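Local coordinates for protein Lys-gingipain W83 (Porphyromonas gingivalis, PDB 4ITC) that cleaves proteins after lysine as a secreted cysteine protease, and through adhesin domains, one of them this beta sandwich, interacts with erythrocytes and albumin, at residues 91-96 with 112-117. Numbering follows the deposited sequence.
Sequences EHYAVY and LEETIT
Y93 and E114 form a hydrogen-bonded antiparallel pair, Y93 N to E114 O and E114 N to Y93 O both 3.0 Å, within strands whose axes run 172° apart. V95 N to L112 O continues the register, with a weak return bond, and beyond the strand end E91 O still accepts from I116 N at 2.8 Å.

On the face bearing H92, A94, E113 and T115, the imidazole spans two residues of the neighbouring strand. Its CG lies anti to the backbone N (chi1 -173°), and both ring nitrogens find partners. NE2 donates to E113 OE2 at 2.7 Å. On the other side of the ring, ND1 is hydrogen-bonded to T115 OG1 at 2.8 Å. The carboxylate oxygen lies in the ring plane and uses its anti lone pair, although the two planes are turned 64° apart. F154 meets the imidazole edge-to-face.

The opposite face carries Y93, V95, L112 and E114. Y93 and E114 run side by side, both with CG between the backbone N and carbonyl carbon, which brings E114 CG to 3.4 Å from Y93 CE1. At their tips Y93 OH gives E114 OE1 a weak bond of 2.8 Å; the same oxygen has a salt bridge to K138 of strand 136-142. Apolar contacts flank this pair, V95 CB against L112 CB and the Y93 ring against I116 CG1, while Y93, V95 and I116 also touch strand 75-83 of the other sheet of the sandwich.

The hairpin closes one side of the five-stranded sheet of the cleaved adhesin domain's beta sandwich, with strand 109-115 outermost. Its chemistry differs by face: the E113 carboxylate probably holds the proton on NE2 of H92 and may raise the ring's proton affinity, whereas K138 probably stabilises the E114 carboxylate, tying the edge strand to the facing sheet.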
# COMPACT_ATOMS: atom_id res chain seq x y z
N GLU A 91 10.28 -0.88 5.07
CA GLU A 91 9.48 -1.62 4.12
C GLU A 91 9.62 -1.02 2.74
O GLU A 91 9.56 0.22 2.57
CB GLU A 91 8.01 -1.62 4.57
CG GLU A 91 7.78 -2.27 5.95
CD GLU A 91 7.92 -3.79 5.98
OE1 GLU A 91 8.27 -4.40 4.93
OE2 GLU A 91 7.74 -4.39 7.07
N HIS A 92 9.71 -1.89 1.76
CA HIS A 92 9.88 -1.50 0.36
C HIS A 92 8.60 -1.76 -0.40
O HIS A 92 8.00 -2.82 -0.27
CB HIS A 92 11.03 -2.31 -0.24
CG HIS A 92 11.40 -1.88 -1.64
ND1 HIS A 92 12.22 -0.80 -1.86
CD2 HIS A 92 11.00 -2.32 -2.85
CE1 HIS A 92 12.35 -0.62 -3.17
NE2 HIS A 92 11.63 -1.53 -3.79
N TYR A 93 8.25 -0.81 -1.26
CA TYR A 93 7.04 -0.97 -2.04
C TYR A 93 7.16 -0.19 -3.34
O TYR A 93 8.08 0.66 -3.52
CB TYR A 93 5.78 -0.49 -1.27
CG TYR A 93 5.68 1.00 -1.11
CD1 TYR A 93 6.47 1.69 -0.19
CD2 TYR A 93 4.85 1.74 -1.91
CE1 TYR A 93 6.41 3.07 -0.07
CE2 TYR A 93 4.79 3.12 -1.79
CZ TYR A 93 5.60 3.76 -0.90
OH TYR A 93 5.48 5.14 -0.81
N ALA A 94 6.24 -0.48 -4.24
CA ALA A 94 6.16 0.29 -5.49
C ALA A 94 4.70 0.44 -5.86
O ALA A 94 3.86 -0.35 -5.43
CB ALA A 94 6.96 -0.35 -6.61
N VAL A 95 4.39 1.48 -6.65
CA VAL A 95 3.10 1.70 -7.23
C VAL A 95 3.23 1.64 -8.73
O VAL A 95 4.17 2.26 -9.31
CB VAL A 95 2.56 3.10 -6.83
CG1 VAL A 95 1.24 3.42 -7.48
CG2 VAL A 95 2.49 3.24 -5.32
N TYR A 96 2.34 0.91 -9.40
CA TYR A 96 2.38 0.68 -10.85
C TYR A 96 1.06 1.05 -11.47
O TYR A 96 0.03 0.96 -10.80
CB TYR A 96 2.57 -0.84 -11.18
CG TYR A 96 3.83 -1.46 -10.62
CD1 TYR A 96 3.89 -1.91 -9.31
CD2 TYR A 96 4.97 -1.59 -11.42
CE1 TYR A 96 5.05 -2.49 -8.81
CE2 TYR A 96 6.12 -2.16 -10.92
CZ TYR A 96 6.17 -2.63 -9.63
OH TYR A 96 7.32 -3.21 -9.13
N LEU A 112 6.31 4.93 -8.78
CA LEU A 112 6.90 5.29 -7.50
C LEU A 112 7.47 4.01 -6.90
O LEU A 112 6.84 2.99 -6.95
CB LEU A 112 5.86 5.92 -6.57
CG LEU A 112 6.31 6.30 -5.15
CD1 LEU A 112 7.50 7.20 -5.16
CD2 LEU A 112 5.18 7.01 -4.43
N GLU A 113 8.70 4.06 -6.41
CA GLU A 113 9.29 2.90 -5.75
C GLU A 113 10.21 3.42 -4.67
O GLU A 113 11.08 4.27 -4.94
CB GLU A 113 10.05 2.03 -6.75
CG GLU A 113 10.76 0.87 -6.08
CD GLU A 113 11.25 -0.23 -7.00
OE1 GLU A 113 11.13 -0.10 -8.25
OE2 GLU A 113 11.77 -1.23 -6.47
N GLU A 114 10.05 2.95 -3.44
CA GLU A 114 10.85 3.44 -2.34
C GLU A 114 10.87 2.50 -1.17
O GLU A 114 10.03 1.59 -1.06
CB GLU A 114 10.37 4.81 -1.88
CG GLU A 114 9.06 4.82 -1.14
CD GLU A 114 8.62 6.22 -0.68
OE1 GLU A 114 7.82 6.29 0.27
OE2 GLU A 114 9.09 7.23 -1.27
N THR A 115 11.86 2.70 -0.31
CA THR A 115 11.92 2.03 1.00
C THR A 115 11.62 3.09 2.06
O THR A 115 12.23 4.17 2.08
CB THR A 115 13.30 1.37 1.25
OG1 THR A 115 13.60 0.45 0.20
CG2 THR A 115 13.33 0.61 2.60
N ILE A 116 10.65 2.80 2.92
CA ILE A 116 10.25 3.72 3.95
C ILE A 116 11.43 3.90 4.90
O ILE A 116 12.12 2.94 5.22
CB ILE A 116 9.04 3.22 4.75
CG1 ILE A 116 7.83 3.16 3.85
CG2 ILE A 116 8.76 4.14 5.94
CD1 ILE A 116 6.64 2.48 4.51
N THR A 117 11.65 5.14 5.29
CA THR A 117 12.71 5.56 6.24
C THR A 117 12.08 5.99 7.55
O THR A 117 11.11 6.73 7.52
CB THR A 117 13.43 6.83 5.72